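PDB 6WTE: B12-binding domain-containing protein from Kitasatospora setae, which binds cobalamin and a [4Fe-4S] cluster and, as the radical S-adenosylmethionine methylase TsrM, acts as a methyltransferase through non-radical catalysis. Local coordinates for residues A[66-71]-A[106-111]; A[79-84]-A[469-474]. One frame throughout, in Å; residues are numbered along the deposited sequence. Where two conformers were deposited one is given.

Contact 1: A[66-71]-A[106-111]; sequences VTVRNT and IGFSTM
Phe108 has CG anti to its backbone N (chi1 -174°), and its CB comes within 3.9 Å of Val68 CB, the ring lying obliquely beside the valine. In Thr71, CG2 stands beside the backbone N and anti to the carbonyl carbon; this methyl rests 3.3 Å from Gly107 O and also meets Met111 SD at 4.0 Å. Two backbone bonds join the segments at Gly107 and Phe108, in the short, weakly bonded helical turn. Phe108 N donates to Val68 O (3.0 Å), and Gly107 N to Arg69 O (2.9 Å), the second from above the carbonyl plane (49° out of it). A side chain on Gly107 would run into Arg69 O, so the close approach depends on glycine. Gly107 O is gripped twice from its own segment, by Thr110 N and by Thr110 OG1 (2.8 Å). Beside the backbone bonds, Ile106 CG2 packs on Arg69 CG, while Arg69 NH2 reaches Asn70 OD1 in the plane of both groups (3.0 Å). Cobalamin takes hydrogen bonds from Thr71 N and Asn70 ND2 and another with Thr67 OG1, so the contact forms part of the wall of the cofactor pocket. Strand 63-67 runs parallel to strand 101-104 in the sheet of the B12-binding domain; helix 112-119 covers Phe108 and Val68, helix 83-96 touches Val68 and Thr71, and helix 236-240 packs on Ile106.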
loop_
_atom_site.group_PDB
_atom_site.type_symbol
_atom_site.label_atom_id
_atom_site.label_comp_id
_atom_site.label_asym_id
_atom_site.label_seq_id
_atom_site.Cartn_x
_atom_site.Cartn_y
_atom_site.Cartn_z
ATOM N N VAL A 66 -11.894 -10.269 6.841
ATOM C CA VAL A 66 -11.389 -9.005 7.372
ATOM C C VAL A 66 -10.224 -8.554 6.503
ATOM O O VAL A 66 -9.236 -9.285 6.355
ATOM C CB VAL A 66 -10.952 -9.132 8.840
ATOM C CG1 VAL A 66 -10.511 -7.780 9.369
ATOM C CG2 VAL A 66 -12.095 -9.691 9.699
ATOM N N THR A 67 -10.323 -7.346 5.939
ATOM C CA THR A 67 -9.238 -6.816 5.115
ATOM C C THR A 67 -8.264 -6.030 5.991
ATOM O O THR A 67 -8.667 -5.118 6.720
ATOM C CB THR A 67 -9.785 -5.959 3.966
ATOM O OG1 THR A 67 -8.699 -5.454 3.176
ATOM C CG2 THR A 67 -10.644 -4.797 4.473
ATOM N N VAL A 68 -6.989 -6.399 5.942
ATOM C CA VAL A 68 -5.956 -5.746 6.736
ATOM C C VAL A 68 -5.015 -5.072 5.745
ATOM O O VAL A 68 -4.111 -5.704 5.184
ATOM C CB VAL A 68 -5.241 -6.736 7.662
ATOM C CG1 VAL A 68 -3.977 -6.120 8.289
ATOM C CG2 VAL A 68 -6.206 -7.162 8.752
ATOM N N ARG A 69 -5.267 -3.788 5.495
ATOM C CA ARG A 69 -4.548 -3.059 4.457
ATOM C C ARG A 69 -3.163 -2.623 4.918
ATOM O O ARG A 69 -2.194 -2.719 4.156
ATOM C CB ARG A 69 -5.366 -1.843 4.028
ATOM C CG ARG A 69 -4.796 -1.065 2.845
ATOM C CD ARG A 69 -5.539 0.256 2.735
ATOM N NE ARG A 69 -5.298 0.954 1.472
ATOM C CZ ARG A 69 -4.244 1.722 1.230
ATOM N NH1 ARG A 69 -4.128 2.311 0.048
ATOM N NH2 ARG A 69 -3.315 1.906 2.161
ATOM N N ASN A 70 -3.063 -2.094 6.136
ATOM C CA ASN A 70 -1.825 -1.546 6.670
ATOM C C ASN A 70 -1.451 -2.289 7.946
ATOM O O ASN A 70 -2.300 -2.491 8.818
ATOM C CB ASN A 70 -1.960 -0.049 6.975
ATOM C CG ASN A 70 -2.694 0.712 5.880
ATOM O OD1 ASN A 70 -2.449 0.513 4.692
ATOM N ND2 ASN A 70 -3.599 1.594 6.284
ATOM N N THR A 71 -0.188 -2.704 8.048
ATOM C CA THR A 71 0.288 -3.266 9.309
ATOM C C THR A 71 0.694 -2.178 10.290
ATOM O O THR A 71 0.532 -2.345 11.503
ATOM C CB THR A 71 1.483 -4.187 9.062
ATOM O OG1 THR A 71 2.510 -3.456 8.373
ATOM C CG2 THR A 71 1.070 -5.378 8.224
ATOM N N ILE A 106 -3.167 -6.265 1.455
ATOM C CA ILE A 106 -1.788 -6.062 1.024
ATOM C C ILE A 106 -0.851 -6.077 2.232
ATOM O O ILE A 106 0.084 -6.884 2.292
ATOM C CB ILE A 106 -1.659 -4.782 0.170
ATOM C CG1 ILE A 106 -0.199 -4.341 0.049
ATOM C CG2 ILE A 106 -2.551 -3.644 0.683
ATOM C CD1 ILE A 106 0.745 -5.381 -0.532
ATOM N N GLY A 107 -1.110 -5.229 3.232
ATOM C CA GLY A 107 -0.335 -5.308 4.465
ATOM C C GLY A 107 -0.384 -6.687 5.097
ATOM O O GLY A 107 0.636 -7.208 5.564
ATOM N N PHE A 108 -1.563 -7.305 5.100
ATOM C CA PHE A 108 -1.690 -8.671 5.604
ATOM C C PHE A 108 -0.744 -9.627 4.883
ATOM O O PHE A 108 -0.084 -10.466 5.515
ATOM C CB PHE A 108 -3.141 -9.119 5.443
ATOM C CG PHE A 108 -3.445 -10.455 6.057
ATOM C CD1 PHE A 108 -3.859 -10.540 7.377
ATOM C CD2 PHE A 108 -3.350 -11.623 5.311
ATOM C CE1 PHE A 108 -4.161 -11.769 7.944
ATOM C CE2 PHE A 108 -3.647 -12.860 5.887
ATOM C CZ PHE A 108 -4.053 -12.924 7.192
ATOM N N SER A 109 -0.643 -9.498 3.559
ATOM C CA SER A 109 0.165 -10.399 2.743
ATOM C C SER A 109 1.667 -10.216 2.935
ATOM O O SER A 109 2.437 -11.046 2.433
ATOM C CB SER A 109 -0.193 -10.212 1.265
ATOM O OG SER A 109 -1.522 -10.647 1.008
ATOM N N THR A 110 2.113 -9.170 3.641
ATOM C CA THR A 110 3.534 -9.077 3.955
ATOM C C THR A 110 3.930 -9.999 5.100
ATOM O O THR A 110 5.116 -10.296 5.263
ATOM C CB THR A 110 3.931 -7.644 4.311
ATOM O OG1 THR A 110 3.421 -7.312 5.605
ATOM C CG2 THR A 110 3.379 -6.641 3.269
ATOM N N MET A 111 2.972 -10.456 5.888
ATOM C CA MET A 111 3.270 -11.344 7.002
ATOM C C MET A 111 2.020 -12.152 7.336
ATOM O O MET A 111 1.530 -12.098 8.471
ATOM C CB MET A 111 3.744 -10.532 8.210
ATOM C CG MET A 111 2.885 -9.282 8.442
ATOM S SD MET A 111 3.370 -8.281 9.859
ATOM C CE MET A 111 3.350 -9.493 11.184
HETATM O O HOH W 1 -5.831 -4.619 1.460
#

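Contact 2: A[79-84]-A[469-474]; sequences QRPFVG and GNFRLV
The side chains of Gln79 and Leu473 run alongside each other with opposite headings, Gln79 CG lying 4.0 Å from Leu473 CB. The glutamine chain is extended beyond CG, and its amide ends near the backbone of Leu473, where a water bridges the two segments: it donates to Gln79 OE1 (2.8 Å) and accepts from Leu473 N (3.0 Å). OE1 also accepts from Asn439 N, and NE2 is bonded to Ala76 O and Gln437 OE1, so the amide is held at both ends. Leu473 CD2 packs against the backbone of Gln79, 3.8 Å from Gln79 CA. Next along the chain that matters here is Pro81, whose CG sits 3.6 Å above the centre of the Phe471 ring, only 5° off the ring normal, a CH-pi contact over the face. Its CB lies over the same face, nearest Phe471 CE1 and CZ, and more distantly approaches Leu473 CD1. Val83 CG2, set between the backbone N and the carbonyl carbon, meets the ring at its edge and in its plane, 3.5 Å from Phe471 CE1. Gly84 N lies near that edge as well, 3.7 Å from Phe471 CZ. An alanine in place of Phe471 would probably open a gap beside Pro81 and Val83, depriving the proline of its aromatic face. The Phe465 ring also meets that of Phe471, and Tyr118 of helix 112-119 touches its side chain. Built on a proline-aromatic CH-pi pair, this largely apolar contact packs the loop leading into helix 83-96 of the B12-binding domain against the loop between helix 456-461 and strand 475-476.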
loop_
_atom_site.group_PDB
_atom_site.type_symbol
_atom_site.label_atom_id
_atom_site.label_comp_id
_atom_site.label_asym_id
_atom_site.label_seq_id
_atom_site.Cartn_x
_atom_site.Cartn_y
_atom_site.Cartn_z
ATOM N N GLN A 79 7.107 3.991 13.929
ATOM C CA GLN A 79 6.871 2.633 14.409
ATOM C C GLN A 79 5.548 2.550 15.172
ATOM O O GLN A 79 5.477 2.137 16.335
ATOM C CB GLN A 79 8.053 2.159 15.254
ATOM C CG GLN A 79 9.309 2.011 14.414
ATOM C CD GLN A 79 10.552 1.828 15.242
ATOM O OE1 GLN A 79 10.520 1.206 16.304
ATOM N NE2 GLN A 79 11.661 2.379 14.768
ATOM N N ARG A 80 4.492 2.972 14.483
ATOM C CA ARG A 80 3.144 2.937 15.035
ATOM C C ARG A 80 2.362 1.813 14.374
ATOM O O ARG A 80 1.980 1.934 13.201
ATOM C CB ARG A 80 2.423 4.272 14.844
ATOM C CG ARG A 80 0.951 4.203 15.238
ATOM C CD ARG A 80 0.403 5.548 15.679
ATOM N NE ARG A 80 -1.003 5.444 16.063
ATOM C CZ ARG A 80 -2.020 5.730 15.258
ATOM N NH1 ARG A 80 -1.792 6.147 14.019
ATOM N NH2 ARG A 80 -3.267 5.602 15.692
ATOM N N PRO A 81 2.113 0.709 15.069
ATOM C CA PRO A 81 1.411 -0.418 14.450
ATOM C C PRO A 81 -0.094 -0.221 14.412
ATOM O O PRO A 81 -0.675 0.499 15.226
ATOM C CB PRO A 81 1.767 -1.591 15.368
ATOM C CG PRO A 81 1.902 -0.960 16.704
ATOM C CD PRO A 81 2.512 0.407 16.455
ATOM N N PHE A 82 -0.721 -0.882 13.436
ATOM C CA PHE A 82 -2.170 -1.005 13.383
ATOM C C PHE A 82 -2.677 -2.397 13.741
ATOM O O PHE A 82 -3.871 -2.544 14.018
ATOM C CB PHE A 82 -2.693 -0.661 11.979
ATOM C CG PHE A 82 -2.432 0.757 11.550
ATOM C CD1 PHE A 82 -2.956 1.821 12.267
ATOM C CD2 PHE A 82 -1.696 1.023 10.407
ATOM C CE1 PHE A 82 -2.730 3.128 11.864
ATOM C CE2 PHE A 82 -1.467 2.328 9.997
ATOM C CZ PHE A 82 -1.981 3.378 10.729
ATOM N N VAL A 83 -1.812 -3.418 13.745
ATOM C CA VAL A 83 -2.311 -4.786 13.881
ATOM C C VAL A 83 -2.888 -5.046 15.268
ATOM O O VAL A 83 -3.746 -5.921 15.427
ATOM C CB VAL A 83 -1.205 -5.806 13.543
ATOM C CG1 VAL A 83 -0.728 -5.627 12.107
ATOM C CG2 VAL A 83 -0.049 -5.683 14.522
ATOM N N GLY A 84 -2.442 -4.312 16.291
ATOM C CA GLY A 84 -3.058 -4.453 17.602
ATOM C C GLY A 84 -4.498 -3.978 17.607
ATOM O O GLY A 84 -5.378 -4.626 18.183
ATOM N N GLY A 469 6.617 -11.142 22.676
ATOM C CA GLY A 469 5.361 -10.742 22.088
ATOM C C GLY A 469 5.087 -9.254 22.110
ATOM O O GLY A 469 4.013 -8.831 21.668
ATOM N N ASN A 470 6.017 -8.445 22.605
ATOM C CA ASN A 470 5.831 -7.003 22.610
ATOM C C ASN A 470 6.107 -6.433 21.225
ATOM O O ASN A 470 6.902 -6.980 20.459
ATOM C CB ASN A 470 6.762 -6.346 23.629
ATOM C CG ASN A 470 6.573 -6.897 25.028
ATOM O OD1 ASN A 470 7.462 -7.550 25.575
ATOM N ND2 ASN A 470 5.415 -6.636 25.613
ATOM N N PHE A 471 5.437 -5.326 20.904
ATOM C CA PHE A 471 5.705 -4.649 19.643
ATOM C C PHE A 471 7.155 -4.200 19.584
ATOM O O PHE A 471 7.659 -3.550 20.503
ATOM C CB PHE A 471 4.781 -3.447 19.465
ATOM C CG PHE A 471 3.440 -3.801 18.899
ATOM C CD1 PHE A 471 3.341 -4.515 17.714
ATOM C CD2 PHE A 471 2.282 -3.429 19.556
ATOM C CE1 PHE A 471 2.102 -4.837 17.188
ATOM C CE2 PHE A 471 1.044 -3.756 19.041
ATOM C CZ PHE A 471 0.956 -4.460 17.860
ATOM N N ARG A 472 7.822 -4.558 18.490
ATOM C CA ARG A 472 9.228 -4.231 18.269
ATOM C C ARG A 472 9.399 -4.184 16.751
ATOM O O ARG A 472 9.900 -5.118 16.118
ATOM C CB ARG A 472 10.155 -5.246 18.939
ATOM C CG ARG A 472 11.563 -4.739 19.178
ATOM C CD ARG A 472 12.511 -5.154 18.069
ATOM N NE ARG A 472 12.909 -6.555 18.163
ATOM C CZ ARG A 472 12.396 -7.526 17.415
ATOM N NH1 ARG A 472 11.461 -7.248 16.530
ATOM N NH2 ARG A 472 12.823 -8.772 17.555
ATOM N N LEU A 473 8.929 -3.083 16.163
ATOM C CA LEU A 473 8.929 -2.909 14.716
ATOM C C LEU A 473 10.345 -2.601 14.253
ATOM O O LEU A 473 10.934 -1.600 14.677
ATOM C CB LEU A 473 7.973 -1.793 14.307
ATOM C CG LEU A 473 6.488 -2.143 14.178
ATOM C CD1 LEU A 473 5.908 -2.650 15.494
ATOM C CD2 LEU A 473 5.720 -0.921 13.688
ATOM N N VAL A 474 10.884 -3.455 13.383
ATOM C CA VAL A 474 12.294 -3.422 13.002
ATOM C C VAL A 474 12.495 -2.492 11.813
ATOM O O VAL A 474 11.670 -2.461 10.890
ATOM C CB VAL A 474 12.783 -4.846 12.687
ATOM C CG1 VAL A 474 14.192 -4.822 12.186
ATOM C CG2 VAL A 474 12.688 -5.713 13.937
HETATM O O HOH W 2 8.799 -0.489 17.627
#

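In the fold
The centres of contacts 1 and 2 are about 14 Å apart, and their segments alternate along the chain: 66-71, 79-84, 106-111, then 469-474. Both draw on the B12-binding domain, where strand 63-67 is followed by helix 83-96. They meet directly, Thr71 O lying 2.7 Å from Phe82 N in a probable hydrogen bond, with Asn70 CB packed on Phe82 CD2. Contact 1 is buried beside the cobalamin, its centre about 9 Å from that of the chain; the centre of contact 2, which is partly buried, lies about 17 Å out. Residues 79-84 thus join the cobalamin-binding segment 66-71, at the end of strand 63-67, to the sequence-distant loop 469-474, which leads into strand 475-476 of the second sheet.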